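Local coordinates for adenylate cyclase-like protein (Chlamydia trachomatis, PDB 4QO6) that forms part of the inner membrane ring of the type III secretion system, this chain being a piece of its periplasmic region, at residues D10-H13 / D14-V18; N44-D47 / K48-L52. All blocks are in the same frame, centred on the assembly; numbering follows the deposited sequence.

Contact 1 of 2, residues D10-H13 / D14-V18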
loop_
_atom_site.group_PDB
_atom_site.type_symbol
_atom_site.label_atom_id
_atom_site.label_comp_id
_atom_site.label_asym_id
_atom_site.label_seq_id
_atom_site.Cartn_x
_atom_site.Cartn_y
_atom_site.Cartn_z
ATOM N N ASP A 10 -3.280 21.162 38.387
ATOM C CA ASP A 10 -2.980 19.742 38.620
ATOM C C ASP A 10 -4.006 18.883 37.884
ATOM O O ASP A 10 -3.681 17.782 37.444
ATOM C CB ASP A 10 -2.944 19.387 40.124
ATOM C CG ASP A 10 -4.328 19.142 40.724
ATOM O OD1 ASP A 10 -5.110 20.095 40.883
ATOM O OD2 ASP A 10 -4.624 17.988 41.081
ATOM N N LEU A 11 -5.225 19.410 37.739
ATOM C CA LEU A 11 -6.246 18.800 36.897
ATOM C C LEU A 11 -5.818 18.639 35.436
ATOM O O LEU A 11 -6.015 17.587 34.843
ATOM C CB LEU A 11 -7.525 19.616 36.941
ATOM C CG LEU A 11 -8.476 19.000 37.956
ATOM C CD1 LEU A 11 -7.871 18.980 39.366
ATOM C CD2 LEU A 11 -9.832 19.704 37.887
ATOM N N ILE A 12 -5.241 19.689 34.869
ATOM C CA ILE A 12 -4.771 19.662 33.497
ATOM C C ILE A 12 -3.673 18.638 33.369
ATOM O O ILE A 12 -3.774 17.782 32.477
ATOM C CB ILE A 12 -4.392 21.085 32.973
ATOM C CG1 ILE A 12 -5.638 21.991 32.961
ATOM C CG2 ILE A 12 -3.846 21.060 31.561
ATOM C CD1 ILE A 12 -6.921 21.368 32.421
ATOM N N HIS A 13 -2.680 18.674 34.292
ATOM C CA HIS A 13 -1.598 17.719 34.267
ATOM C C HIS A 13 -2.088 16.265 34.412
ATOM O O HIS A 13 -1.572 15.373 33.735
ATOM C CB HIS A 13 -0.528 18.100 35.309
ATOM C CG HIS A 13 0.361 19.219 34.864
ATOM N ND1 HIS A 13 0.103 20.541 35.155
ATOM C CD2 HIS A 13 1.492 19.215 34.117
ATOM C CE1 HIS A 13 1.037 21.303 34.613
ATOM N NE2 HIS A 13 1.897 20.522 33.983
ATOM N N ASP A 14 -3.076 16.027 35.267
ATOM C CA ASP A 14 -3.659 14.700 35.417
ATOM C C ASP A 14 -4.378 14.194 34.121
ATOM O O ASP A 14 -4.183 13.064 33.703
ATOM C CB ASP A 14 -4.685 14.683 36.612
ATOM C CG ASP A 14 -4.014 14.723 38.031
ATOM O OD1 ASP A 14 -2.773 14.903 38.146
ATOM O OD2 ASP A 14 -4.749 14.556 39.027
ATOM N N ILE A 15 -5.248 15.004 33.515
ATOM C CA ILE A 15 -5.830 14.646 32.211
ATOM C C ILE A 15 -4.750 14.401 31.126
ATOM O O ILE A 15 -4.759 13.363 30.464
ATOM C CB ILE A 15 -6.826 15.722 31.695
ATOM C CG1 ILE A 15 -7.970 15.942 32.698
ATOM C CG2 ILE A 15 -7.437 15.282 30.359
ATOM C CD1 ILE A 15 -8.684 17.257 32.460
ATOM N N GLU A 16 -3.799 15.305 31.002
ATOM C CA GLU A 16 -2.686 15.105 30.044
ATOM C C GLU A 16 -1.911 13.813 30.230
ATOM O O GLU A 16 -1.474 13.208 29.239
ATOM C CB GLU A 16 -1.683 16.262 30.085
ATOM C CG GLU A 16 -2.211 17.530 29.454
ATOM C CD GLU A 16 -1.298 18.735 29.647
ATOM O OE1 GLU A 16 -0.156 18.608 30.179
ATOM O OE2 GLU A 16 -1.759 19.830 29.278
ATOM N N HIS A 17 -1.711 13.398 31.485
ATOM C CA HIS A 17 -0.910 12.187 31.753
ATOM C C HIS A 17 -1.619 10.992 31.089
ATOM O O HIS A 17 -1.019 10.061 30.547
ATOM C CB HIS A 17 -0.763 11.977 33.266
ATOM C CG HIS A 17 -0.153 10.663 33.640
ATOM N ND1 HIS A 17 1.198 10.409 33.513
ATOM C CD2 HIS A 17 -0.702 9.544 34.178
ATOM C CE1 HIS A 17 1.449 9.175 33.915
ATOM N NE2 HIS A 17 0.316 8.632 34.337
ATOM N N VAL A 18 -2.930 11.045 31.130
ATOM C CA VAL A 18 -3.731 10.036 30.483
ATOM C C VAL A 18 -3.671 10.273 28.973
ATOM O O VAL A 18 -3.150 9.447 28.233
ATOM C CB VAL A 18 -5.153 10.042 31.012
ATOM C CG1 VAL A 18 -5.934 8.900 30.401
ATOM C CG2 VAL A 18 -5.199 9.859 32.520
#

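Contact 2 of 2, residues N44-D47 / K48-L52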
loop_
_atom_site.group_PDB
_atom_site.type_symbol
_atom_site.label_atom_id
_atom_site.label_comp_id
_atom_site.label_asym_id
_atom_site.label_seq_id
_atom_site.Cartn_x
_atom_site.Cartn_y
_atom_site.Cartn_z
ATOM N N ASN A 44 -7.926 0.938 18.110
ATOM C CA ASN A 44 -9.056 -0.007 18.172
ATOM C C ASN A 44 -9.925 0.084 19.422
ATOM O O ASN A 44 -9.599 0.794 20.346
ATOM C CB ASN A 44 -8.568 -1.451 17.980
ATOM C CG ASN A 44 -7.600 -1.923 19.065
ATOM O OD1 ASN A 44 -7.807 -1.732 20.258
ATOM N ND2 ASN A 44 -6.567 -2.570 18.644
ATOM N N SER A 45 -11.091 -0.564 19.421
ATOM C CA SER A 45 -11.961 -0.542 20.577
ATOM C C SER A 45 -11.276 -1.010 21.905
ATOM O O SER A 45 -11.748 -0.667 22.977
ATOM C CB SER A 45 -13.167 -1.383 20.337
ATOM O OG SER A 45 -12.761 -2.671 19.917
ATOM N N ILE A 46 -10.213 -1.792 21.851
ATOM C CA ILE A 46 -9.473 -2.166 23.107
ATOM C C ILE A 46 -8.781 -0.920 23.636
ATOM O O ILE A 46 -9.087 -0.502 24.746
ATOM C CB ILE A 46 -8.512 -3.343 22.911
ATOM C CG1 ILE A 46 -9.309 -4.558 22.449
ATOM C CG2 ILE A 46 -7.703 -3.667 24.195
ATOM C CD1 ILE A 46 -8.444 -5.698 21.968
ATOM N N ASP A 47 -7.969 -0.234 22.820
ATOM C CA ASP A 47 -7.437 1.037 23.240
ATOM C C ASP A 47 -8.511 2.043 23.700
ATOM O O ASP A 47 -8.303 2.805 24.639
ATOM C CB ASP A 47 -6.520 1.647 22.168
ATOM C CG ASP A 47 -5.341 0.735 21.808
ATOM O OD1 ASP A 47 -5.082 -0.289 22.505
ATOM O OD2 ASP A 47 -4.622 1.035 20.833
ATOM N N LYS A 48 -9.680 2.064 23.054
ATOM C CA LYS A 48 -10.694 3.003 23.415
ATOM C C LYS A 48 -11.175 2.732 24.845
ATOM O O LYS A 48 -11.398 3.645 25.630
ATOM C CB LYS A 48 -11.830 2.878 22.441
ATOM C CG LYS A 48 -12.909 3.949 22.534
ATOM C CD LYS A 48 -13.619 3.905 21.168
ATOM C CE LYS A 48 -14.552 5.043 20.921
ATOM N NZ LYS A 48 -15.534 5.053 22.011
ATOM N N SER A 49 -11.376 1.464 25.174
ATOM C CA SER A 49 -11.822 1.124 26.517
ATOM C C SER A 49 -10.760 1.490 27.582
ATOM O O SER A 49 -11.118 1.950 28.648
ATOM C CB SER A 49 -12.189 -0.366 26.614
ATOM O OG SER A 49 -13.398 -0.607 25.880
ATOM N N GLU A 50 -9.486 1.296 27.275
ATOM C CA GLU A 50 -8.419 1.720 28.174
ATOM C C GLU A 50 -8.500 3.233 28.410
ATOM O O GLU A 50 -8.428 3.686 29.562
ATOM C CB GLU A 50 -7.025 1.395 27.640
ATOM C CG GLU A 50 -6.417 0.038 28.005
ATOM C CD GLU A 50 -5.218 -0.286 27.099
ATOM O OE1 GLU A 50 -4.443 0.653 26.781
ATOM O OE2 GLU A 50 -5.035 -1.446 26.677
ATOM N N LEU A 51 -8.671 3.996 27.322
ATOM C CA LEU A 51 -8.719 5.447 27.434
ATOM C C LEU A 51 -9.859 5.877 28.315
ATOM O O LEU A 51 -9.645 6.612 29.268
ATOM C CB LEU A 51 -8.792 6.115 26.069
ATOM C CG LEU A 51 -9.151 7.585 25.980
ATOM C CD1 LEU A 51 -8.189 8.500 26.753
ATOM C CD2 LEU A 51 -9.265 7.957 24.494
ATOM N N LEU A 52 -11.061 5.403 27.996
ATOM C CA LEU A 52 -12.256 5.814 28.735
ATOM C C LEU A 52 -12.244 5.459 30.221
ATOM O O LEU A 52 -12.775 6.184 31.034
ATOM C CB LEU A 52 -13.531 5.234 28.157
ATOM C CG LEU A 52 -13.786 5.594 26.707
ATOM C CD1 LEU A 52 -14.848 4.626 26.192
ATOM C CD2 LEU A 52 -14.187 7.053 26.535
#

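Contact 1 of 2, residues D10-H13 / D14-V18
D14, I15, E16 and H17 each give their backbone N-H to the carbonyl four residues earlier, on D10, L11, I12 and H13, the regular ladder of an alpha-helix. I15 N to L11 O, at 3.0 Å, is almost perfectly straight (179°), whereas H17 N to H13 O bends to 141°. The nearest approach of one side chain to another is made by E16: its extended chain runs back along the helix until OE2 lies 3.3 Å from CG2 of I12, the two crossing at an angle. I12 CD1 reaches I15 CD1 more loosely, at 4.5 Å. These residues make up most of helix 10-19, the first helix of the model, which is amphipathic. L11 and I15 rest on F29 of strand 26-30 and on F60, and V18 packs on helix 45-56, while D10, H13 and H17 lie on the exposed side. D14 borders F60 as well. Its CG stands anti to its own carbonyl carbon (chi1 -74°), which folds the carboxylate back over the preceding turn. There D14 OD1 comes 3.1 Å from D10 O, a close approach of two acceptors without a bond; that carbonyl oxygen is bonded instead by D14 N.

Contact 2 of 2, residues N44-D47 / K48-L52
Four main-chain bonds link the two segments, from K48 N to N44 O, S49 N to S45 O, E50 N to I46 O and L51 N to D47 O. S49 adds its side chain to the same acceptor: OG lies 3.3 Å from S45 O, a weak bond that is not settled, since its proton has another acceptor within reach. Capping comes next. N44 sits at the N-cap, its side-chain OD1 taking D47 N at 3.0 Å in a fairly straight bond (160°) and I46 N in a weak, bent one. N44 CG lies between backbone N and carbonyl carbon (chi1 62°), which places OD1 over the N-H groups of I46 and D47. This helix, 45-56, is the crossover of a beta-alpha-beta unit between strands 41-42 and 63-70 in the CdsD PD1 domain, of the BON clan. L51 is buried against V42 and V68 of those strands. As for charges, D47 OD1 and E50 OE2 are 4.3 Å apart, like with like, but D47 has a salt bridge to R43. K48 CG is anti to the backbone N (chi1 -171°), which sends the chain away from the preceding turn, and after a bend at the last torsion NZ forms a salt bridge with D66 of strand 63-70.

Overall arrangement
Contact 1 comes first along the chain and closes before contact 2 opens; their centres are 18 Å apart and their nearest atoms about 4 Å, without touching. Contact 1 lies within helix 10-19, contact 2 at the start of helix 45-56 together with its N-cap, and both sit toward the N-terminal end of an elongated chain, on the same side of its centre. The two helices meet further along, at K54 and V55, and both lean on the same mixed four-stranded sheet. Together they belong to the first of three small alpha/beta units in series, consistent with the extended form of this periplasmic region.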